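Local coordinates for heme-binding protein A (Haemophilus parasuis 29755, PDB 3TPA) that probably binds glutathione as a periplasmic solute-binding protein serving an ABC-type uptake system, despite its name as a heme binder, at residues Q38-L43 with F161-S166; V78-N83 with Q185-G190; S87-L92 with S166-D171; D96-F101 with K132-V137. The protein carries 1 engineered substitution. All blocks are in the same frame, centred on the assembly; numbering follows the deposited sequence.

Contact 1 (Q38-L43 with F161-S166); sequences QVYNRL and FLSIYS
Tyr40 leads the first segment into Ser163 and Tyr165. With CG anti to its carbonyl carbon (chi1 -68°), the Tyr40 ring starts beside Ser163, whose CB and OG both lie near Tyr40 CB, and then runs past the backbone of Ile164, whose O sits at the ring edge 3.5 Å from Tyr40 CD1. Farther out the ring meets that of Tyr165: the planes stand 42° apart, and Tyr40 CE1 lies over the centre of one face of the Tyr165 ring. The hydroxyl of Tyr165 turns elsewhere, to Ser22 and Ala24.

At Asn41 the backbone does the work. Ile164 N gives a hydrogen bond of 3.0 Å to Asn41 O, and Ser163 CA adds a CA-H...O contact to Asn41 O at 3.4 Å. Water 1 joins Asn41 N to Ile164 O. The CB of Asn41 leads away from 161-166, and OD1 bonds to Thr189 and ND2 to Glu45.

Arg42 folds back on itself, bent at chi2 and chi3, so that CG passes Leu162 O at 3.6 Å and NH1 donates to Ser163 OG at 3.2 Å. The guanidinium is further gripped by Ser36 O and by a salt bridge to Glu45, and Ser163 OG also bonds to Asp160 O. Last comes Leu43, whose N reaches Leu162 O through water 2.

One direct backbone bond flanked by two water bridges, all buried, joins the loop after helix 36-39 to the loop before helix 167-175 in a family 5 extracellular solute-binding fold.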
# COMPACT_ATOMS: atom_id res chain seq x y z
N GLN A 38 -0.57 16.14 4.24
CA GLN A 38 -0.61 17.36 5.05
C GLN A 38 -1.49 18.46 4.45
O GLN A 38 -2.14 19.22 5.18
CB GLN A 38 0.80 17.95 5.23
CG GLN A 38 1.94 16.95 5.44
CD GLN A 38 1.73 15.96 6.58
OE1 GLN A 38 1.03 16.21 7.55
NE2 GLN A 38 2.36 14.81 6.45
N VAL A 39 -1.47 18.56 3.13
CA VAL A 39 -2.01 19.72 2.41
C VAL A 39 -3.43 19.51 1.82
O VAL A 39 -4.17 20.47 1.64
CB VAL A 39 -1.04 20.12 1.28
CG1 VAL A 39 -1.57 21.32 0.49
CG2 VAL A 39 0.36 20.42 1.87
N TYR A 40 -3.79 18.26 1.54
CA TYR A 40 -5.06 17.95 0.86
C TYR A 40 -6.02 17.12 1.72
O TYR A 40 -5.64 16.64 2.79
CB TYR A 40 -4.78 17.17 -0.43
CG TYR A 40 -4.08 17.97 -1.52
CD1 TYR A 40 -4.82 18.75 -2.39
CD2 TYR A 40 -2.70 17.92 -1.70
CE1 TYR A 40 -4.22 19.48 -3.40
CE2 TYR A 40 -2.08 18.64 -2.72
CZ TYR A 40 -2.86 19.42 -3.57
OH TYR A 40 -2.30 20.17 -4.60
N ASN A 41 -7.25 16.95 1.23
CA ASN A 41 -8.23 15.99 1.77
C ASN A 41 -8.78 15.15 0.66
O ASN A 41 -8.63 15.50 -0.51
CB ASN A 41 -9.40 16.70 2.44
CG ASN A 41 -9.02 17.30 3.78
OD1 ASN A 41 -9.03 18.52 3.96
ND2 ASN A 41 -8.66 16.44 4.72
N ARG A 42 -9.44 14.05 1.03
CA ARG A 42 -10.16 13.20 0.09
C ARG A 42 -11.64 13.22 0.44
O ARG A 42 -12.02 13.72 1.48
CB ARG A 42 -9.64 11.75 0.18
CG ARG A 42 -8.37 11.45 -0.62
CD ARG A 42 -7.16 12.30 -0.20
NE ARG A 42 -6.83 12.12 1.20
CZ ARG A 42 -5.96 12.88 1.86
NH1 ARG A 42 -5.36 13.86 1.22
NH2 ARG A 42 -5.71 12.67 3.14
N LEU A 43 -12.47 12.66 -0.44
CA LEU A 43 -13.92 12.60 -0.22
C LEU A 43 -14.23 11.92 1.11
O LEU A 43 -14.96 12.46 1.95
CB LEU A 43 -14.63 11.90 -1.38
CG LEU A 43 -14.85 12.77 -2.63
CD1 LEU A 43 -15.34 11.93 -3.80
CD2 LEU A 43 -15.84 13.90 -2.32
N PHE A 161 -3.99 9.62 -4.10
CA PHE A 161 -4.07 10.07 -5.49
C PHE A 161 -5.41 10.74 -5.83
O PHE A 161 -5.53 11.47 -6.82
CB PHE A 161 -3.78 8.91 -6.47
CG PHE A 161 -4.94 7.94 -6.70
CD1 PHE A 161 -5.67 7.97 -7.88
CD2 PHE A 161 -5.25 6.96 -5.76
CE1 PHE A 161 -6.69 7.07 -8.12
CE2 PHE A 161 -6.29 6.05 -5.99
CZ PHE A 161 -7.01 6.10 -7.16
N LEU A 162 -6.41 10.50 -4.99
CA LEU A 162 -7.72 11.14 -5.20
C LEU A 162 -7.95 12.35 -4.29
O LEU A 162 -9.08 12.69 -3.96
CB LEU A 162 -8.86 10.09 -5.14
CG LEU A 162 -8.80 9.12 -6.32
CD1 LEU A 162 -9.86 8.01 -6.20
CD2 LEU A 162 -8.98 9.86 -7.68
N SER A 163 -6.86 12.99 -3.89
CA SER A 163 -6.93 14.27 -3.19
C SER A 163 -7.67 15.28 -4.05
O SER A 163 -7.55 15.25 -5.28
CB SER A 163 -5.53 14.80 -2.91
OG SER A 163 -4.88 14.01 -1.94
N ILE A 164 -8.42 16.17 -3.41
CA ILE A 164 -9.22 17.12 -4.16
C ILE A 164 -8.47 18.44 -4.31
O ILE A 164 -8.14 19.09 -3.31
CB ILE A 164 -10.59 17.34 -3.49
CG1 ILE A 164 -11.34 16.01 -3.35
CG2 ILE A 164 -11.42 18.36 -4.27
CD1 ILE A 164 -11.55 15.26 -4.65
N TYR A 165 -8.19 18.80 -5.56
CA TYR A 165 -7.56 20.06 -5.93
C TYR A 165 -8.61 21.15 -6.15
O TYR A 165 -9.81 20.90 -6.21
CB TYR A 165 -6.84 19.90 -7.26
CG TYR A 165 -5.63 18.97 -7.26
CD1 TYR A 165 -4.35 19.46 -7.51
CD2 TYR A 165 -5.78 17.61 -7.00
CE1 TYR A 165 -3.23 18.61 -7.52
CE2 TYR A 165 -4.69 16.76 -7.01
CZ TYR A 165 -3.42 17.26 -7.27
OH TYR A 165 -2.35 16.40 -7.27
N SER A 166 -8.14 22.39 -6.29
CA SER A 166 -9.01 23.52 -6.49
C SER A 166 -9.13 23.80 -7.98
O SER A 166 -8.14 24.10 -8.63
CB SER A 166 -8.45 24.75 -5.80
OG SER A 166 -9.09 25.92 -6.28
O HOH W 1 -8.00 19.02 -0.62
O HOH W 2 -11.37 11.47 -2.71

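Contact 2 (V78-N83 with Q185-G190); sequences VKFHSN and QPIGTG
Phe80 and His81 meet Ile187, Gly188 and Thr189 where two extended loop segments are joined by one backbone and one side-chain hydrogen bond, within the family 5 solute-binding fold; the second loop lies just before strand 192-194.

Both hydrogen bonds are donated by His81. Its backbone N reaches Gly188 O at 2.9 Å, and its ring NE2 reaches Gly190 O, also at 2.9 Å and nearly straight (165° at the hydrogen). Gly190 O lies in the plane of the imidazole, whereas Gly188 O sits over the centre of one ring face, 3.0 Å above it. The bond from NE2 thus fixes the rotation of the ring, and Asn208 is a second donor to Gly190 O.

Water takes over toward the other end. Water 3 links His81 ND1 to Pro186 O, and water 4 carries Asn83 ND2 to that same carbonyl oxygen. Asn83 OD1 turns back to Thr85 N.

Van der Waals contacts make up the rest. Ile187 lays CG2 beside His81 O and Phe80 CB, while its CD1 reaches His81 CB and Asn83 ND2. Thr189 holds its OG1 between the backbone N and carbonyl carbon (chi1 59°), bonded to Asn41, which leaves the methyl to face the first segment: CG2 touches Val78 CG1 at 3.7 Å and makes a CH-pi contact over the Phe80 ring, 3.9 Å from the centroid and 19° off its normal.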
# COMPACT_ATOMS: atom_id res chain seq x y z
N VAL A 78 -16.12 24.76 3.26
CA VAL A 78 -14.74 24.30 3.32
C VAL A 78 -13.91 25.19 2.41
O VAL A 78 -14.21 25.34 1.24
CB VAL A 78 -14.63 22.82 2.86
CG1 VAL A 78 -13.18 22.38 2.82
CG2 VAL A 78 -15.45 21.90 3.76
N LYS A 79 -12.87 25.80 2.96
CA LYS A 79 -12.04 26.74 2.20
C LYS A 79 -10.73 26.13 1.73
O LYS A 79 -10.10 25.35 2.45
CB LYS A 79 -11.71 27.97 3.06
CG LYS A 79 -12.86 28.98 3.19
CD LYS A 79 -12.55 29.99 4.29
CE LYS A 79 -13.68 31.00 4.47
NZ LYS A 79 -14.96 30.35 4.84
N PHE A 80 -10.33 26.50 0.51
CA PHE A 80 -9.01 26.20 0.01
C PHE A 80 -8.03 27.20 0.62
O PHE A 80 -8.42 28.31 0.99
CB PHE A 80 -8.96 26.30 -1.52
CG PHE A 80 -9.49 25.07 -2.22
CD1 PHE A 80 -8.70 23.93 -2.31
CD2 PHE A 80 -10.76 25.04 -2.77
CE1 PHE A 80 -9.18 22.78 -2.93
CE2 PHE A 80 -11.25 23.90 -3.40
CZ PHE A 80 -10.47 22.77 -3.47
N HIS A 81 -6.77 26.80 0.73
CA HIS A 81 -5.72 27.70 1.21
C HIS A 81 -5.53 28.80 0.17
O HIS A 81 -5.99 28.69 -0.97
CB HIS A 81 -4.38 26.98 1.33
CG HIS A 81 -4.44 25.69 2.08
ND1 HIS A 81 -3.67 24.61 1.74
CD2 HIS A 81 -5.14 25.33 3.18
CE1 HIS A 81 -3.91 23.62 2.58
NE2 HIS A 81 -4.81 24.03 3.46
N SER A 82 -4.81 29.84 0.57
CA SER A 82 -4.42 30.86 -0.39
C SER A 82 -2.92 31.03 -0.33
O SER A 82 -2.28 30.66 0.66
CB SER A 82 -5.12 32.20 -0.09
OG SER A 82 -4.92 32.59 1.25
N ASN A 83 -2.36 31.57 -1.40
CA ASN A 83 -0.97 31.98 -1.38
C ASN A 83 -0.88 33.33 -2.05
O ASN A 83 -1.90 33.95 -2.33
CB ASN A 83 -0.04 30.93 -2.01
CG ASN A 83 -0.35 30.69 -3.47
OD1 ASN A 83 -0.67 31.60 -4.22
ND2 ASN A 83 -0.23 29.44 -3.89
N GLN A 185 3.08 24.07 -6.58
CA GLN A 185 2.74 24.92 -5.43
C GLN A 185 1.36 24.52 -4.95
O GLN A 185 0.36 25.16 -5.29
CB GLN A 185 2.76 26.39 -5.83
CG GLN A 185 3.96 26.77 -6.68
CD GLN A 185 5.23 26.88 -5.87
OE1 GLN A 185 5.18 27.07 -4.65
NE2 GLN A 185 6.37 26.76 -6.54
N PRO A 186 1.29 23.44 -4.17
CA PRO A 186 -0.00 22.82 -3.85
C PRO A 186 -0.90 23.69 -2.98
O PRO A 186 -0.44 24.35 -2.05
CB PRO A 186 0.40 21.53 -3.11
CG PRO A 186 1.81 21.79 -2.61
CD PRO A 186 2.43 22.67 -3.65
N ILE A 187 -2.19 23.68 -3.32
CA ILE A 187 -3.23 24.40 -2.58
C ILE A 187 -4.30 23.36 -2.31
O ILE A 187 -4.79 22.72 -3.23
CB ILE A 187 -3.85 25.52 -3.44
CG1 ILE A 187 -2.95 26.76 -3.47
CG2 ILE A 187 -5.27 25.88 -2.96
CD1 ILE A 187 -2.81 27.45 -2.12
N GLY A 188 -4.67 23.18 -1.04
CA GLY A 188 -5.73 22.25 -0.74
C GLY A 188 -6.61 22.71 0.39
O GLY A 188 -6.62 23.88 0.75
N THR A 189 -7.37 21.78 0.93
CA THR A 189 -8.26 22.09 2.04
C THR A 189 -7.67 21.57 3.35
O THR A 189 -8.28 21.71 4.40
CB THR A 189 -9.66 21.47 1.84
OG1 THR A 189 -9.54 20.05 1.72
CG2 THR A 189 -10.31 22.03 0.58
N GLY A 190 -6.48 20.96 3.26
CA GLY A 190 -5.92 20.19 4.35
C GLY A 190 -5.44 20.95 5.57
O GLY A 190 -5.47 22.18 5.60
O HOH W 3 -0.90 24.91 0.60
O HOH W 4 0.89 27.04 -2.45

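Contact 3 (S87-L92 with S166-D171); sequences SPTRPL and SKEYAD
Glu168 reaches from the first turn of its helix to Thr89 and Arg90. Its CB lies over one face of the Arg90 guanidinium. From there the chain runs extended, CG anti to the backbone N (chi1 -179°), sliding past the Arg90 side chain in the opposite direction, and sets the carboxylate against the loop backbone.

At the tip the two oxygens divide the work. Glu168 OE1 accepts from Thr89 N at 3.1 Å, met from above the carboxylate plane, and takes a second bond from water 6, which also donates to Arg90 O. Glu168 OE1 lies 3.6 Å from Arg90 CG and 3.7 Å from Pro88 CA. Glu168 OE2 accepts from Thr89 OG1 at 2.7 Å on its syn lone pair. Water 5 adds a weak bond to OE2.

Arg90 spends its charge elsewhere: NE stays 4.4 Å from Glu168 OE1, the oxygen well out of the guanidinium plane, while NH1 bonds to Pro91 O and forms a salt bridge with Asp96.

The loop that precedes helix 94-105 is thus held by the first-turn glutamate of helix 167-175, a helix that starts with a serine N-cap, Ser166 OG accepting from Tyr169 N at 3.0 Å.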
# COMPACT_ATOMS: atom_id res chain seq x y z
N SER A 87 -6.12 33.53 -4.26
CA SER A 87 -7.06 33.61 -3.14
C SER A 87 -8.44 33.14 -3.60
O SER A 87 -9.02 33.73 -4.50
CB SER A 87 -7.13 35.04 -2.60
OG SER A 87 -7.53 35.04 -1.25
N PRO A 88 -8.97 32.09 -2.96
CA PRO A 88 -10.25 31.56 -3.44
C PRO A 88 -11.40 32.51 -3.13
O PRO A 88 -11.34 33.26 -2.15
CB PRO A 88 -10.41 30.26 -2.65
CG PRO A 88 -9.72 30.56 -1.36
CD PRO A 88 -8.54 31.44 -1.71
N THR A 89 -12.44 32.48 -3.96
CA THR A 89 -13.61 33.32 -3.73
C THR A 89 -14.84 32.50 -3.35
O THR A 89 -15.87 33.06 -2.98
CB THR A 89 -13.92 34.18 -4.96
OG1 THR A 89 -14.30 33.35 -6.06
CG2 THR A 89 -12.70 35.00 -5.35
N ARG A 90 -14.74 31.18 -3.46
CA ARG A 90 -15.82 30.29 -3.05
C ARG A 90 -15.26 29.07 -2.32
O ARG A 90 -14.11 28.69 -2.53
CB ARG A 90 -16.62 29.80 -4.27
CG ARG A 90 -15.75 29.18 -5.37
CD ARG A 90 -16.56 28.22 -6.22
NE ARG A 90 -15.77 27.50 -7.21
CZ ARG A 90 -15.15 26.35 -6.97
NH1 ARG A 90 -15.20 25.80 -5.76
NH2 ARG A 90 -14.47 25.74 -7.93
N PRO A 91 -16.10 28.41 -1.51
CA PRO A 91 -15.70 27.17 -0.84
C PRO A 91 -15.63 26.02 -1.83
O PRO A 91 -16.12 26.12 -2.96
CB PRO A 91 -16.84 26.90 0.14
CG PRO A 91 -17.69 28.14 0.13
CD PRO A 91 -17.50 28.74 -1.21
N LEU A 92 -15.03 24.93 -1.39
CA LEU A 92 -15.03 23.68 -2.13
C LEU A 92 -16.44 23.35 -2.64
O LEU A 92 -17.42 23.56 -1.94
CB LEU A 92 -14.54 22.59 -1.19
CG LEU A 92 -14.46 21.08 -1.49
CD1 LEU A 92 -15.78 20.41 -1.30
CD2 LEU A 92 -13.85 20.79 -2.83
N SER A 166 -8.14 22.39 -6.29
CA SER A 166 -9.01 23.52 -6.49
C SER A 166 -9.13 23.80 -7.98
O SER A 166 -8.14 24.10 -8.63
CB SER A 166 -8.45 24.75 -5.80
OG SER A 166 -9.09 25.92 -6.28
N LYS A 167 -10.33 23.72 -8.53
CA LYS A 167 -10.51 24.07 -9.93
C LYS A 167 -10.38 25.57 -10.13
O LYS A 167 -9.91 26.02 -11.17
CB LYS A 167 -11.86 23.56 -10.47
CG LYS A 167 -12.07 23.87 -11.96
CD LYS A 167 -13.45 23.40 -12.42
CE LYS A 167 -13.57 23.41 -13.94
NZ LYS A 167 -13.45 24.75 -14.55
N GLU A 168 -10.78 26.36 -9.14
CA GLU A 168 -10.65 27.82 -9.28
C GLU A 168 -9.18 28.19 -9.49
O GLU A 168 -8.82 28.95 -10.40
CB GLU A 168 -11.24 28.54 -8.06
CG GLU A 168 -11.16 30.05 -8.14
CD GLU A 168 -12.06 30.76 -7.15
OE1 GLU A 168 -12.40 30.17 -6.10
OE2 GLU A 168 -12.44 31.92 -7.43
N TYR A 169 -8.32 27.62 -8.65
CA TYR A 169 -6.87 27.79 -8.77
C TYR A 169 -6.39 27.26 -10.12
O TYR A 169 -5.64 27.93 -10.82
CB TYR A 169 -6.23 27.00 -7.63
CG TYR A 169 -4.73 27.11 -7.44
CD1 TYR A 169 -4.05 28.32 -7.58
CD2 TYR A 169 -4.00 25.99 -7.05
CE1 TYR A 169 -2.65 28.40 -7.35
CE2 TYR A 169 -2.63 26.05 -6.82
CZ TYR A 169 -1.96 27.25 -6.98
OH TYR A 169 -0.60 27.28 -6.74
N ALA A 170 -6.83 26.06 -10.48
CA ALA A 170 -6.44 25.47 -11.76
C ALA A 170 -6.91 26.33 -12.95
O ALA A 170 -6.17 26.54 -13.92
CB ALA A 170 -6.97 24.05 -11.88
N ASP A 171 -8.14 26.83 -12.89
CA ASP A 171 -8.63 27.72 -13.93
C ASP A 171 -7.74 28.94 -14.04
O ASP A 171 -7.33 29.33 -15.14
CB ASP A 171 -10.09 28.14 -13.69
CG ASP A 171 -11.08 27.02 -13.95
OD1 ASP A 171 -10.69 26.02 -14.58
OD2 ASP A 171 -12.25 27.13 -13.53
O HOH W 5 -10.10 33.39 -6.91
O HOH W 6 -12.45 27.98 -4.62

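Contact 4 (D96-F101 with K132-V137); sequences DVVFSF and KSVEKV
Helix 96-101 and strand 132-136 run nearly antiparallel, their axes 157° apart in direction and 8.2 Å from each other at closest approach, with Val98 and Val134 the nearest pair of CA atoms.

Val134 points at the helix and is the main side chain on the strand's part. Its CG1 stands anti to the backbone N (chi1 179°), and both methyls turn to Phe101. Val134 CG2 comes 3.7 Å from Phe101 CD1 and also nears CB, while CG1 packs against Phe101 CB and CG; the two side chains cross at about a right angle, the methyl approaching the ring obliquely.

The helix is layered on the edge strand of an antiparallel sheet, in which 131-136 pairs with its neighbour 141-146; a classic beta bulge sets Lys132 and Ser133 together opposite Thr145. One turn back along the helix, Val98 rests against the strand backbone: CG1 lies 4.0 Å from Val134 O, and CG2 is 3.9 Å from Lys136 N and 4.3 Å from Val134 CG1. This contact is purely van der Waals. The Lys136 side chain passes alongside Val98 with its CB, then carries its amine off to a salt bridge with Asp95 at the start of the same helix.

On the helix itself, Ser100 OG donates to Asp96 O at 2.8 Å; Ser100 N reaches that oxygen from the opposite face of its plane, and Tyr165 N donates to the same hydroxyl.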
# COMPACT_ATOMS: atom_id res chain seq x y z
N ASP A 96 -14.78 21.11 -8.13
CA ASP A 96 -13.42 20.74 -7.71
C ASP A 96 -13.23 19.22 -7.70
O ASP A 96 -12.21 18.70 -8.14
CB ASP A 96 -13.10 21.33 -6.34
CG ASP A 96 -13.31 22.83 -6.28
OD1 ASP A 96 -12.75 23.54 -7.15
OD2 ASP A 96 -14.03 23.31 -5.37
N VAL A 97 -14.23 18.50 -7.22
CA VAL A 97 -14.18 17.03 -7.21
C VAL A 97 -14.13 16.47 -8.64
O VAL A 97 -13.31 15.59 -8.96
CB VAL A 97 -15.38 16.42 -6.43
CG1 VAL A 97 -15.28 14.89 -6.40
CG2 VAL A 97 -15.42 16.98 -5.00
N VAL A 98 -15.02 16.97 -9.50
CA VAL A 98 -15.09 16.49 -10.88
C VAL A 98 -13.77 16.78 -11.59
O VAL A 98 -13.23 15.93 -12.28
CB VAL A 98 -16.28 17.12 -11.65
CG1 VAL A 98 -16.29 16.69 -13.12
CG2 VAL A 98 -17.59 16.74 -10.98
N PHE A 99 -13.25 17.99 -11.41
CA PHE A 99 -11.93 18.33 -11.94
C PHE A 99 -10.85 17.31 -11.52
O PHE A 99 -10.05 16.84 -12.35
CB PHE A 99 -11.51 19.74 -11.48
CG PHE A 99 -10.11 20.12 -11.87
CD1 PHE A 99 -9.86 20.77 -13.07
CD2 PHE A 99 -9.03 19.80 -11.04
CE1 PHE A 99 -8.57 21.11 -13.43
CE2 PHE A 99 -7.74 20.14 -11.40
CZ PHE A 99 -7.51 20.79 -12.59
N SER A 100 -10.83 16.96 -10.24
CA SER A 100 -9.74 16.15 -9.70
C SER A 100 -9.76 14.72 -10.27
O SER A 100 -8.73 14.15 -10.58
CB SER A 100 -9.79 16.13 -8.18
OG SER A 100 -9.78 17.46 -7.68
N PHE A 101 -10.97 14.17 -10.41
CA PHE A 101 -11.15 12.86 -11.04
C PHE A 101 -10.90 12.92 -12.53
O PHE A 101 -10.19 12.08 -13.09
CB PHE A 101 -12.57 12.34 -10.78
CG PHE A 101 -12.73 11.65 -9.46
CD1 PHE A 101 -12.80 10.27 -9.39
CD2 PHE A 101 -12.76 12.38 -8.28
CE1 PHE A 101 -12.95 9.64 -8.17
CE2 PHE A 101 -12.90 11.74 -7.06
CZ PHE A 101 -12.98 10.38 -7.00
N LYS A 132 -17.20 4.40 -14.42
CA LYS A 132 -17.96 4.77 -15.60
C LYS A 132 -18.05 6.28 -15.73
O LYS A 132 -17.87 6.82 -16.82
CB LYS A 132 -19.36 4.16 -15.60
CG LYS A 132 -20.24 4.66 -16.76
CD LYS A 132 -21.61 3.99 -16.77
CE LYS A 132 -21.67 2.83 -17.75
NZ LYS A 132 -22.94 2.05 -17.63
N SER A 133 -18.33 6.96 -14.63
CA SER A 133 -18.53 8.40 -14.72
C SER A 133 -18.53 9.10 -13.37
O SER A 133 -18.87 8.51 -12.35
CB SER A 133 -19.84 8.71 -15.47
OG SER A 133 -20.95 8.29 -14.71
N VAL A 134 -18.12 10.36 -13.40
CA VAL A 134 -18.10 11.25 -12.24
C VAL A 134 -18.82 12.52 -12.65
O VAL A 134 -18.30 13.30 -13.46
CB VAL A 134 -16.67 11.60 -11.84
CG1 VAL A 134 -16.65 12.55 -10.63
CG2 VAL A 134 -15.87 10.34 -11.53
N GLU A 135 -20.00 12.75 -12.08
CA GLU A 135 -20.85 13.85 -12.50
C GLU A 135 -21.27 14.73 -11.35
O GLU A 135 -21.50 14.25 -10.24
CB GLU A 135 -22.14 13.31 -13.13
CG GLU A 135 -21.97 12.11 -14.02
CD GLU A 135 -23.30 11.55 -14.46
OE1 GLU A 135 -23.88 10.74 -13.71
OE2 GLU A 135 -23.78 11.93 -15.54
N LYS A 136 -21.41 16.02 -11.64
CA LYS A 136 -22.00 16.97 -10.72
C LYS A 136 -23.51 16.86 -10.77
O LYS A 136 -24.10 17.02 -11.83
CB LYS A 136 -21.58 18.40 -11.10
CG LYS A 136 -22.24 19.49 -10.26
CD LYS A 136 -21.52 20.83 -10.38
CE LYS A 136 -22.10 21.70 -11.46
NZ LYS A 136 -21.40 23.01 -11.52
N VAL A 137 -24.13 16.59 -9.63
CA VAL A 137 -25.58 16.60 -9.54
C VAL A 137 -26.07 17.99 -9.19
O VAL A 137 -27.05 18.48 -9.76
CB VAL A 137 -26.09 15.62 -8.50
CG1 VAL A 137 -27.60 15.80 -8.33
CG2 VAL A 137 -25.77 14.19 -8.92

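In the fold
From the N terminus, 38-43 comes first and waits until 161-166 to close contact 1, the longest of the four loops. Next, 78-83 opens contact 2, completed by 185-190, so contacts 1 and 2 cross. Contact 3, from 87-92 to 166-171, nests inside contact 2 yet crosses contact 1, sharing Ser166 with it. Contact 4, between 96-101 and 132-137, is nested within all three. Backbone bonds join neighbours: Val39 with Gly190 links contacts 1 and 2, and Val78 with Leu92 links 2 and 3. Asp96 OD1 accepts from Lys167 N, tying contact 4 to contact 3. Together they bind the edge of the antiparallel sheet, helices 94-105 and 167-175, and the loop that precedes strand 192-194.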